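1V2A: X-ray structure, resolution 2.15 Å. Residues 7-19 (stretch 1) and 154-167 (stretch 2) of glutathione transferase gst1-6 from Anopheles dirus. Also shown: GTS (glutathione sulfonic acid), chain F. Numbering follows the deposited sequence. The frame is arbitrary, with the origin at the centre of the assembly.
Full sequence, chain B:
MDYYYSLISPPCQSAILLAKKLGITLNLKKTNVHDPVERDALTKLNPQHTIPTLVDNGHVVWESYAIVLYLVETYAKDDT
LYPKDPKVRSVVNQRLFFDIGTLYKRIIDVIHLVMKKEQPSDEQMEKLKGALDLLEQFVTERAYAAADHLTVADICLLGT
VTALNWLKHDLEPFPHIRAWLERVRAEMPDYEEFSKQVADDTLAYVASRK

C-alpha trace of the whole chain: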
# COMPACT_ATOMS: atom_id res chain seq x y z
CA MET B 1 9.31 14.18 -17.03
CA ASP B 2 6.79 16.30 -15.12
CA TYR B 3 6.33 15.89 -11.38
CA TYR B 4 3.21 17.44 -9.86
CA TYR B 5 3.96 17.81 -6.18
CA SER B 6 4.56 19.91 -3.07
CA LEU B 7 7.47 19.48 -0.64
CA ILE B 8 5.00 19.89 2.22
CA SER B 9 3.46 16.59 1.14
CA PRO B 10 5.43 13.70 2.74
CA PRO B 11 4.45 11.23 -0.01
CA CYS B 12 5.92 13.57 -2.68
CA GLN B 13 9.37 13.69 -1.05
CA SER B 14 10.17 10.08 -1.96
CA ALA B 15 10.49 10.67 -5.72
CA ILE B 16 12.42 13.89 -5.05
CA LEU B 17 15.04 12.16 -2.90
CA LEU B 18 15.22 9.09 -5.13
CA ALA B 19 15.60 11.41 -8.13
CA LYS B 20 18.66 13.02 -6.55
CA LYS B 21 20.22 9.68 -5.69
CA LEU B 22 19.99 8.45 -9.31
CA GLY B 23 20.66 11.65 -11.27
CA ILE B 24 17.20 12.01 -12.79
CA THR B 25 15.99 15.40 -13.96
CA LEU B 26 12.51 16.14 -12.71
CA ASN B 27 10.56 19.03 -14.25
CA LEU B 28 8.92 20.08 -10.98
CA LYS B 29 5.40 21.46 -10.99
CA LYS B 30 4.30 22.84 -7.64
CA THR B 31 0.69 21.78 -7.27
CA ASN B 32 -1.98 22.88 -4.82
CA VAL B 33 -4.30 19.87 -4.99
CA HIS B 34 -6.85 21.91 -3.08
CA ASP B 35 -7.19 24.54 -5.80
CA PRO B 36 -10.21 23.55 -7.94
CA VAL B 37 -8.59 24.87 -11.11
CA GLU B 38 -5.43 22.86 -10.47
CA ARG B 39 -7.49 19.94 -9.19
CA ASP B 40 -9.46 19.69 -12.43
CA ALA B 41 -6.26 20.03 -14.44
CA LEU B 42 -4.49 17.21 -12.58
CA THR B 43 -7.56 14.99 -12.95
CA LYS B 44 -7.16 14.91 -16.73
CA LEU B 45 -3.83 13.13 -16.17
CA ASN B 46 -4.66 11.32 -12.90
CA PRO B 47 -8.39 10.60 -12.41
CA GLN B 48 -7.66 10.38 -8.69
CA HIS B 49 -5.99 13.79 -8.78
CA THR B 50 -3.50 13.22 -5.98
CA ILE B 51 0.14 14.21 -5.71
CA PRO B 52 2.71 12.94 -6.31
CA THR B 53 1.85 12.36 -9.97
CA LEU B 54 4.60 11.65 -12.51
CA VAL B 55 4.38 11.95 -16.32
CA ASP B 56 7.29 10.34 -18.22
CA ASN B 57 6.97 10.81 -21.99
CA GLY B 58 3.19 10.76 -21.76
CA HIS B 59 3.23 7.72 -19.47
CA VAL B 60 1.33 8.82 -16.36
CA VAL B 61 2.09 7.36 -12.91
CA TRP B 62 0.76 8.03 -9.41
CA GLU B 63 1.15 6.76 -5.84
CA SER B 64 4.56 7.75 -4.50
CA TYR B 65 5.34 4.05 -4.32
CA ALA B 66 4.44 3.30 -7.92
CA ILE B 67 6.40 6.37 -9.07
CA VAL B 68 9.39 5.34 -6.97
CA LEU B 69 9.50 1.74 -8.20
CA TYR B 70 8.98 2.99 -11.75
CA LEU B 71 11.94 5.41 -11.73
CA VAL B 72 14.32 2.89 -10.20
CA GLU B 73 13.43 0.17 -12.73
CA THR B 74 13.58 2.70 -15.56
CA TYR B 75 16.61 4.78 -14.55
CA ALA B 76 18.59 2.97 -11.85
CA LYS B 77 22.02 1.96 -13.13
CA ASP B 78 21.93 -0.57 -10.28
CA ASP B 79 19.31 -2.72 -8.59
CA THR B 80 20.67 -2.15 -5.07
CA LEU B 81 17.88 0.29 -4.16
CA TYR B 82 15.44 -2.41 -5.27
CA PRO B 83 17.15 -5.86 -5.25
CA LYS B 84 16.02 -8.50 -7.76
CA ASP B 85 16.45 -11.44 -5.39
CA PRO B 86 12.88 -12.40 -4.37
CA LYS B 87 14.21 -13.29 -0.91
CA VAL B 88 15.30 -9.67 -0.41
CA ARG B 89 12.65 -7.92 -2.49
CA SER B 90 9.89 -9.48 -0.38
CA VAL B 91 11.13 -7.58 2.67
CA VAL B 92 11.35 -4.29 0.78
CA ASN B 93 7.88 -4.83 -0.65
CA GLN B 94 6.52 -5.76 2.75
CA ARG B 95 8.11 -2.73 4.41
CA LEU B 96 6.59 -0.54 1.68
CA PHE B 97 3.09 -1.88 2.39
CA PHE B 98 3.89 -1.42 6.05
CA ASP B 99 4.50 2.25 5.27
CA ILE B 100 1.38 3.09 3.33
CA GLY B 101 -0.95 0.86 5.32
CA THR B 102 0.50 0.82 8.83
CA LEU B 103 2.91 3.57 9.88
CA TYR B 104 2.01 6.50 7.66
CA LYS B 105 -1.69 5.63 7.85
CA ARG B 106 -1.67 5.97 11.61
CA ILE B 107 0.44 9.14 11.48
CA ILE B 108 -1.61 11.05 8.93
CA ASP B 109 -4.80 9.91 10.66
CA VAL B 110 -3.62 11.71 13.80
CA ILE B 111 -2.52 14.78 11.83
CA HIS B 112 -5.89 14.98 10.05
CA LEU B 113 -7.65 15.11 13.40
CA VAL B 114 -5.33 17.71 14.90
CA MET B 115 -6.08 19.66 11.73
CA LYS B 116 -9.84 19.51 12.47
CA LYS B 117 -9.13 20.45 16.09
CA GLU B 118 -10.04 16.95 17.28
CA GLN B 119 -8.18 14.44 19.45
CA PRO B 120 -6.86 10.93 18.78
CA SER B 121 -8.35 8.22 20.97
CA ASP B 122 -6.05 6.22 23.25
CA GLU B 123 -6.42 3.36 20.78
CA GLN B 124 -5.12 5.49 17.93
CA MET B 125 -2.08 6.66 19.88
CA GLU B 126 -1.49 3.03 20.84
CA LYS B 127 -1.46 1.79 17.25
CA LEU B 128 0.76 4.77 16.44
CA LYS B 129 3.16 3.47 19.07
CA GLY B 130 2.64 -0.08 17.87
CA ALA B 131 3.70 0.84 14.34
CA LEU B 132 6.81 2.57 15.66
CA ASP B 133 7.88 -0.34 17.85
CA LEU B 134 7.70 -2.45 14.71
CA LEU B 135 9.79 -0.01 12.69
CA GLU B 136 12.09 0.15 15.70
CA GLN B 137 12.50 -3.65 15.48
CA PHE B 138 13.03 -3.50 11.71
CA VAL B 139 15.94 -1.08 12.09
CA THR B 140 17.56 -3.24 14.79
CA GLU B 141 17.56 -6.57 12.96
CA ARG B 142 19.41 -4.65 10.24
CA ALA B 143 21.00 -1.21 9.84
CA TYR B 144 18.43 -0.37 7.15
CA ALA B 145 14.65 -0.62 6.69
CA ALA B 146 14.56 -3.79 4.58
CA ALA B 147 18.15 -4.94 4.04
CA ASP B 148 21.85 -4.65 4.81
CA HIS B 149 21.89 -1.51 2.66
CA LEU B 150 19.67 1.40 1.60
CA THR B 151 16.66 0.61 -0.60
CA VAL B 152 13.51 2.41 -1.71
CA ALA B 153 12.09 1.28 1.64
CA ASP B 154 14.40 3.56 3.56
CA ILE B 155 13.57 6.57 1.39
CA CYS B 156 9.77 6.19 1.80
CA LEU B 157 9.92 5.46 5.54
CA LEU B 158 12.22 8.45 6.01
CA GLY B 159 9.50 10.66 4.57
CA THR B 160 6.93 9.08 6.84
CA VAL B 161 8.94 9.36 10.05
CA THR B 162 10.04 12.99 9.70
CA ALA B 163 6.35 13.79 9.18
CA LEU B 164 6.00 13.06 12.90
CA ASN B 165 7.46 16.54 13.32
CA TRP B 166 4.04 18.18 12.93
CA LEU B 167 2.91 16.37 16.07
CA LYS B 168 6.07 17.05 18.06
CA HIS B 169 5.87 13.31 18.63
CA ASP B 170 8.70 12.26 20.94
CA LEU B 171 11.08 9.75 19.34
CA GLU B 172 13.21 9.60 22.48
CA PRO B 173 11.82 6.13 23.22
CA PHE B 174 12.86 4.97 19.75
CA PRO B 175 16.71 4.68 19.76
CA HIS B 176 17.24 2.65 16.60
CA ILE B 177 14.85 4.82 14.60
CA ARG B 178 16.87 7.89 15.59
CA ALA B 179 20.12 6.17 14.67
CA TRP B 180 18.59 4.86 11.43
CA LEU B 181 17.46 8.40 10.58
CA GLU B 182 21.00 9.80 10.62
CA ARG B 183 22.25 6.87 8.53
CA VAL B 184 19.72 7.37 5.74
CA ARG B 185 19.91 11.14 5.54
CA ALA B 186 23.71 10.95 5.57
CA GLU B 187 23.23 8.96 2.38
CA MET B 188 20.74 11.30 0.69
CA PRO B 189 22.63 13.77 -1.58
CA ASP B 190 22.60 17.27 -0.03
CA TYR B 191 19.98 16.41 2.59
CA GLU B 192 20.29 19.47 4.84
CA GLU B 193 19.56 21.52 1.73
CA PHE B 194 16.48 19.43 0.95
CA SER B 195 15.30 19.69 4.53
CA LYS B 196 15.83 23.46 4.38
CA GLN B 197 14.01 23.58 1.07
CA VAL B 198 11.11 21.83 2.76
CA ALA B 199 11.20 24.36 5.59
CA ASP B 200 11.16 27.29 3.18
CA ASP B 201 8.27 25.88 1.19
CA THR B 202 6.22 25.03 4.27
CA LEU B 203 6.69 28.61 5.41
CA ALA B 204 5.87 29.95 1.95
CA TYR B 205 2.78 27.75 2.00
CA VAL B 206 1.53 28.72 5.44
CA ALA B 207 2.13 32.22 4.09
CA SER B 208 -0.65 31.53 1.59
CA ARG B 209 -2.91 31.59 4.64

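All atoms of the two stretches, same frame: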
# COMPACT_ATOMS: atom_id res chain seq x y z
N LEU B 7 6.55 19.94 -1.68
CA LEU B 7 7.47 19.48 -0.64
C LEU B 7 6.84 19.38 0.75
O LEU B 7 7.44 18.80 1.65
CB LEU B 7 8.69 20.39 -0.55
CG LEU B 7 9.76 20.19 -1.62
CD1 LEU B 7 10.90 21.18 -1.40
CD2 LEU B 7 10.26 18.76 -1.56
N ILE B 8 5.66 19.96 0.93
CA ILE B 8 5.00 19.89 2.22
C ILE B 8 4.36 18.52 2.36
O ILE B 8 4.15 18.02 3.47
CB ILE B 8 3.91 20.98 2.36
CG1 ILE B 8 4.56 22.37 2.39
CG2 ILE B 8 3.16 20.79 3.67
CD1 ILE B 8 5.30 22.76 1.12
N SER B 9 4.06 17.91 1.21
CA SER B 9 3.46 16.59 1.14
C SER B 9 4.55 15.53 1.35
O SER B 9 5.49 15.43 0.56
CB SER B 9 2.79 16.40 -0.23
OG SER B 9 2.44 15.04 -0.46
N PRO B 10 4.45 14.75 2.44
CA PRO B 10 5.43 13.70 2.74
C PRO B 10 5.52 12.65 1.62
O PRO B 10 6.60 12.20 1.26
CB PRO B 10 4.94 13.13 4.07
CG PRO B 10 4.30 14.33 4.73
CD PRO B 10 3.52 14.91 3.57
N PRO B 11 4.38 12.22 1.06
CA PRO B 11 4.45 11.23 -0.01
C PRO B 11 5.31 11.72 -1.19
O PRO B 11 6.11 10.97 -1.73
CB PRO B 11 2.98 11.04 -0.41
CG PRO B 11 2.27 11.27 0.88
CD PRO B 11 2.98 12.47 1.45
N CYS B 12 5.15 12.99 -1.57
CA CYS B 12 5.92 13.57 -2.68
C CYS B 12 7.44 13.64 -2.50
O CYS B 12 8.16 13.73 -3.48
CB CYS B 12 5.44 15.00 -2.97
SG CYS B 12 3.75 15.16 -3.52
N GLN B 13 7.93 13.58 -1.27
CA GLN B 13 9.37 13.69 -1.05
C GLN B 13 10.17 12.46 -1.45
O GLN B 13 11.38 12.54 -1.63
CB GLN B 13 9.67 14.04 0.41
CG GLN B 13 8.74 15.09 1.00
CD GLN B 13 9.06 15.42 2.44
OE1 GLN B 13 9.59 14.60 3.18
NE2 GLN B 13 8.72 16.64 2.85
N SER B 14 9.49 11.32 -1.59
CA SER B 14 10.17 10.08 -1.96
C SER B 14 10.81 10.17 -3.34
O SER B 14 12.00 9.91 -3.50
CB SER B 14 9.17 8.91 -1.93
OG SER B 14 8.61 8.75 -0.65
N ALA B 15 10.01 10.54 -4.34
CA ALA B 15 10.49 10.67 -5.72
C ALA B 15 11.55 11.76 -5.86
O ALA B 15 12.45 11.66 -6.71
CB ALA B 15 9.31 10.95 -6.65
N ILE B 16 11.45 12.80 -5.04
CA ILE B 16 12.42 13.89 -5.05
C ILE B 16 13.78 13.34 -4.60
O ILE B 16 14.79 13.49 -5.29
CB ILE B 16 12.00 15.02 -4.09
CG1 ILE B 16 10.72 15.69 -4.59
CG2 ILE B 16 13.12 16.03 -3.95
CD1 ILE B 16 10.82 16.29 -5.99
N LEU B 17 13.81 12.71 -3.43
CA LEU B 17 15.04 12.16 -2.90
C LEU B 17 15.62 11.10 -3.84
O LEU B 17 16.80 11.14 -4.20
CB LEU B 17 14.79 11.56 -1.51
CG LEU B 17 15.27 12.32 -0.27
CD1 LEU B 17 15.41 13.79 -0.56
CD2 LEU B 17 14.29 12.09 0.88
N LEU B 18 14.78 10.15 -4.23
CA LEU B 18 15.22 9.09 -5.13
C LEU B 18 15.82 9.73 -6.38
O LEU B 18 16.90 9.33 -6.82
CB LEU B 18 14.03 8.20 -5.48
CG LEU B 18 14.24 6.96 -6.35
CD1 LEU B 18 14.46 7.38 -7.80
CD2 LEU B 18 15.40 6.14 -5.81
N ALA B 19 15.13 10.73 -6.93
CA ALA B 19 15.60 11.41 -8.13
C ALA B 19 17.04 11.89 -7.97
O ALA B 19 17.86 11.72 -8.88
CB ALA B 19 14.69 12.59 -8.45
N ASP B 154 13.83 2.56 2.69
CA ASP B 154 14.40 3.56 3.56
C ASP B 154 13.95 4.96 3.17
O ASP B 154 13.58 5.76 4.03
CB ASP B 154 15.92 3.47 3.50
CG ASP B 154 16.44 2.17 4.05
OD1 ASP B 154 16.41 2.00 5.28
OD2 ASP B 154 16.86 1.30 3.25
N ILE B 155 13.98 5.26 1.87
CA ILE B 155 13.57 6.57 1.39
C ILE B 155 12.11 6.91 1.72
O ILE B 155 11.83 8.03 2.16
CB ILE B 155 13.77 6.70 -0.13
CG1 ILE B 155 15.27 6.65 -0.45
CG2 ILE B 155 13.14 7.99 -0.63
CD1 ILE B 155 15.60 6.80 -1.92
N CYS B 156 11.20 5.96 1.51
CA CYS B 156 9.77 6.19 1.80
C CYS B 156 9.49 6.30 3.30
O CYS B 156 8.71 7.15 3.73
CB CYS B 156 8.90 5.05 1.24
SG CYS B 156 8.94 4.85 -0.57
N LEU B 157 10.12 5.44 4.09
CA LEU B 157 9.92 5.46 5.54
C LEU B 157 10.55 6.70 6.18
O LEU B 157 10.14 7.13 7.26
CB LEU B 157 10.50 4.19 6.16
CG LEU B 157 9.69 2.92 5.86
CD1 LEU B 157 10.45 1.68 6.30
CD2 LEU B 157 8.35 3.02 6.58
N LEU B 158 11.56 7.25 5.51
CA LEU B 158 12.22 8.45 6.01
C LEU B 158 11.25 9.61 5.84
O LEU B 158 11.20 10.52 6.67
CB LEU B 158 13.50 8.72 5.21
CG LEU B 158 14.07 10.13 5.36
CD1 LEU B 158 14.42 10.40 6.82
CD2 LEU B 158 15.30 10.27 4.46
N GLY B 159 10.46 9.59 4.77
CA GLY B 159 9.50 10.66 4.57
C GLY B 159 8.44 10.57 5.64
O GLY B 159 8.07 11.55 6.28
N THR B 160 7.96 9.35 5.86
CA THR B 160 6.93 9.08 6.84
C THR B 160 7.30 9.43 8.27
O THR B 160 6.50 10.01 8.99
CB THR B 160 6.55 7.60 6.80
OG1 THR B 160 6.03 7.30 5.49
CG2 THR B 160 5.52 7.26 7.87
N VAL B 161 8.52 9.09 8.68
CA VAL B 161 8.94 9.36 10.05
C VAL B 161 9.18 10.84 10.36
O VAL B 161 8.82 11.29 11.43
CB VAL B 161 10.19 8.55 10.42
CG1 VAL B 161 10.59 8.83 11.86
CG2 VAL B 161 9.90 7.07 10.24
N THR B 162 9.78 11.59 9.44
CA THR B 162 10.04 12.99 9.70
C THR B 162 8.73 13.78 9.71
O THR B 162 8.69 14.94 10.13
CB THR B 162 11.00 13.64 8.67
OG1 THR B 162 10.26 14.15 7.55
CG2 THR B 162 12.03 12.64 8.18
N ALA B 163 7.66 13.15 9.22
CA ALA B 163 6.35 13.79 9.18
C ALA B 163 5.80 13.86 10.60
O ALA B 163 4.86 14.60 10.87
CB ALA B 163 5.40 13.00 8.29
N LEU B 164 6.40 13.08 11.49
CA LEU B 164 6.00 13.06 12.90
C LEU B 164 6.30 14.41 13.54
O LEU B 164 5.84 14.71 14.64
CB LEU B 164 6.76 11.96 13.66
CG LEU B 164 6.22 10.53 13.52
CD1 LEU B 164 7.14 9.56 14.23
CD2 LEU B 164 4.80 10.45 14.09
N ASN B 165 7.09 15.22 12.84
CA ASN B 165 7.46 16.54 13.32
C ASN B 165 6.28 17.49 13.54
O ASN B 165 6.36 18.39 14.38
CB ASN B 165 8.46 17.19 12.36
CG ASN B 165 9.84 16.60 12.47
OD1 ASN B 165 10.33 16.33 13.57
ND2 ASN B 165 10.50 16.40 11.34
N TRP B 166 5.20 17.31 12.79
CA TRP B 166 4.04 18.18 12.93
C TRP B 166 3.32 17.92 14.25
O TRP B 166 2.58 18.76 14.74
CB TRP B 166 3.05 17.95 11.79
CG TRP B 166 3.53 18.37 10.44
CD1 TRP B 166 4.14 17.59 9.51
CD2 TRP B 166 3.42 19.67 9.85
NE1 TRP B 166 4.41 18.32 8.37
CE2 TRP B 166 3.97 19.61 8.56
CE3 TRP B 166 2.89 20.90 10.29
CZ2 TRP B 166 4.02 20.71 7.70
CZ3 TRP B 166 2.93 22.00 9.44
CH2 TRP B 166 3.50 21.89 8.16
N LEU B 167 3.55 16.74 14.82
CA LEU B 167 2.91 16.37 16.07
C LEU B 167 3.88 16.45 17.24
O LEU B 167 3.55 16.04 18.35
CB LEU B 167 2.36 14.94 15.97
CG LEU B 167 1.32 14.66 14.89
CD1 LEU B 167 1.09 13.16 14.78
CD2 LEU B 167 0.04 15.39 15.21
N1 GTS F . -0.87 7.14 -1.48
CA1 GTS F . -0.65 8.39 -2.15
C1 GTS F . 0.81 8.38 -2.54
O11 GTS F . 1.12 8.96 -3.56
O12 GTS F . 1.63 7.77 -1.83
CB1 GTS F . -1.01 9.50 -1.20
CG1 GTS F . -0.83 10.92 -1.78
CD1 GTS F . -1.86 11.89 -1.23
OE1 GTS F . -2.74 11.54 -0.43
N2 GTS F . -1.72 13.13 -1.69
CA2 GTS F . -2.62 14.20 -1.26
C2 GTS F . -3.46 14.65 -2.41
O2 GTS F . -2.96 14.79 -3.54
CB2 GTS F . -1.92 15.46 -0.75
SG2 GTS F . -0.85 15.33 0.72
O1S GTS F . 0.23 14.41 0.54
O2S GTS F . -0.34 16.63 0.94
O3S GTS F . -1.61 14.90 1.86
N3 GTS F . -4.72 14.90 -2.11
CA3 GTS F . -5.64 15.35 -3.12
C3 GTS F . -6.89 14.54 -3.12
O31 GTS F . -7.74 14.87 -3.94
O32 GTS F . -7.00 13.61 -2.30

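The two stretches pack by van der Waals and apolar contact: no hydrogen bond crosses between them, and together they bury 463 Å². Helix 13-19 passes helix 154-162 at 132° between N-to-C directions, with the axes approaching to 8.9 Å. Two CA pairs fix the register, Pro10 CA to Gly159 CA and Ser14 CA to Cys156 CA, both at 5.4 Å.

At Gly159 the backbone itself lies beside Pro10, with Pro10 CB 4.1 Å from Gly159 O, and Pro10 CG makes an apolar contact with the methyl of Ala163 (CG to CB, 4.0 Å). Gln13 also points into this region, its OE1 4.2 Å from Gly159 CA. The amide is held by its other end, since Gln13 NE2 donates to Leu7 O at 2.8 Å with an N-H...O angle of 158°, tying the Gln13 side chain back to the preceding loop at Leu7. At the second crossing, Ser14 OG lies 3.7 Å from Cys156 CA and 3.9 Å from Cys156 SG, a van der Waals fit.

The main bump from the second stretch is Ile155, which has the largest covered area, 87 Å². Its CG2 sits 3.6 Å from Ser14 O and, in apolar contact, 4.0 Å from Leu17 CB, while its CD1 extends to the apolar Leu18 CD2 at 4.0 Å. One branched side chain thus lodges against Ser14, Leu17 and Leu18, spaced i, i+3 and i+4 so that they lie on one side of the helix. Leu17, with both chi angles between wells (-105°, 24°), also brings CD2 to within 4.1 Å of Leu158 CD2, another apolar pair.

At the far end, Ile8 CG2 makes an apolar contact with Trp166 CZ2 at 4.1 Å, obliquely to the ring. Ser9, whose CA-to-CB bond points away from stretch 2, donates from OG to O1S of glutathione sulfonic acid at 2.5 Å.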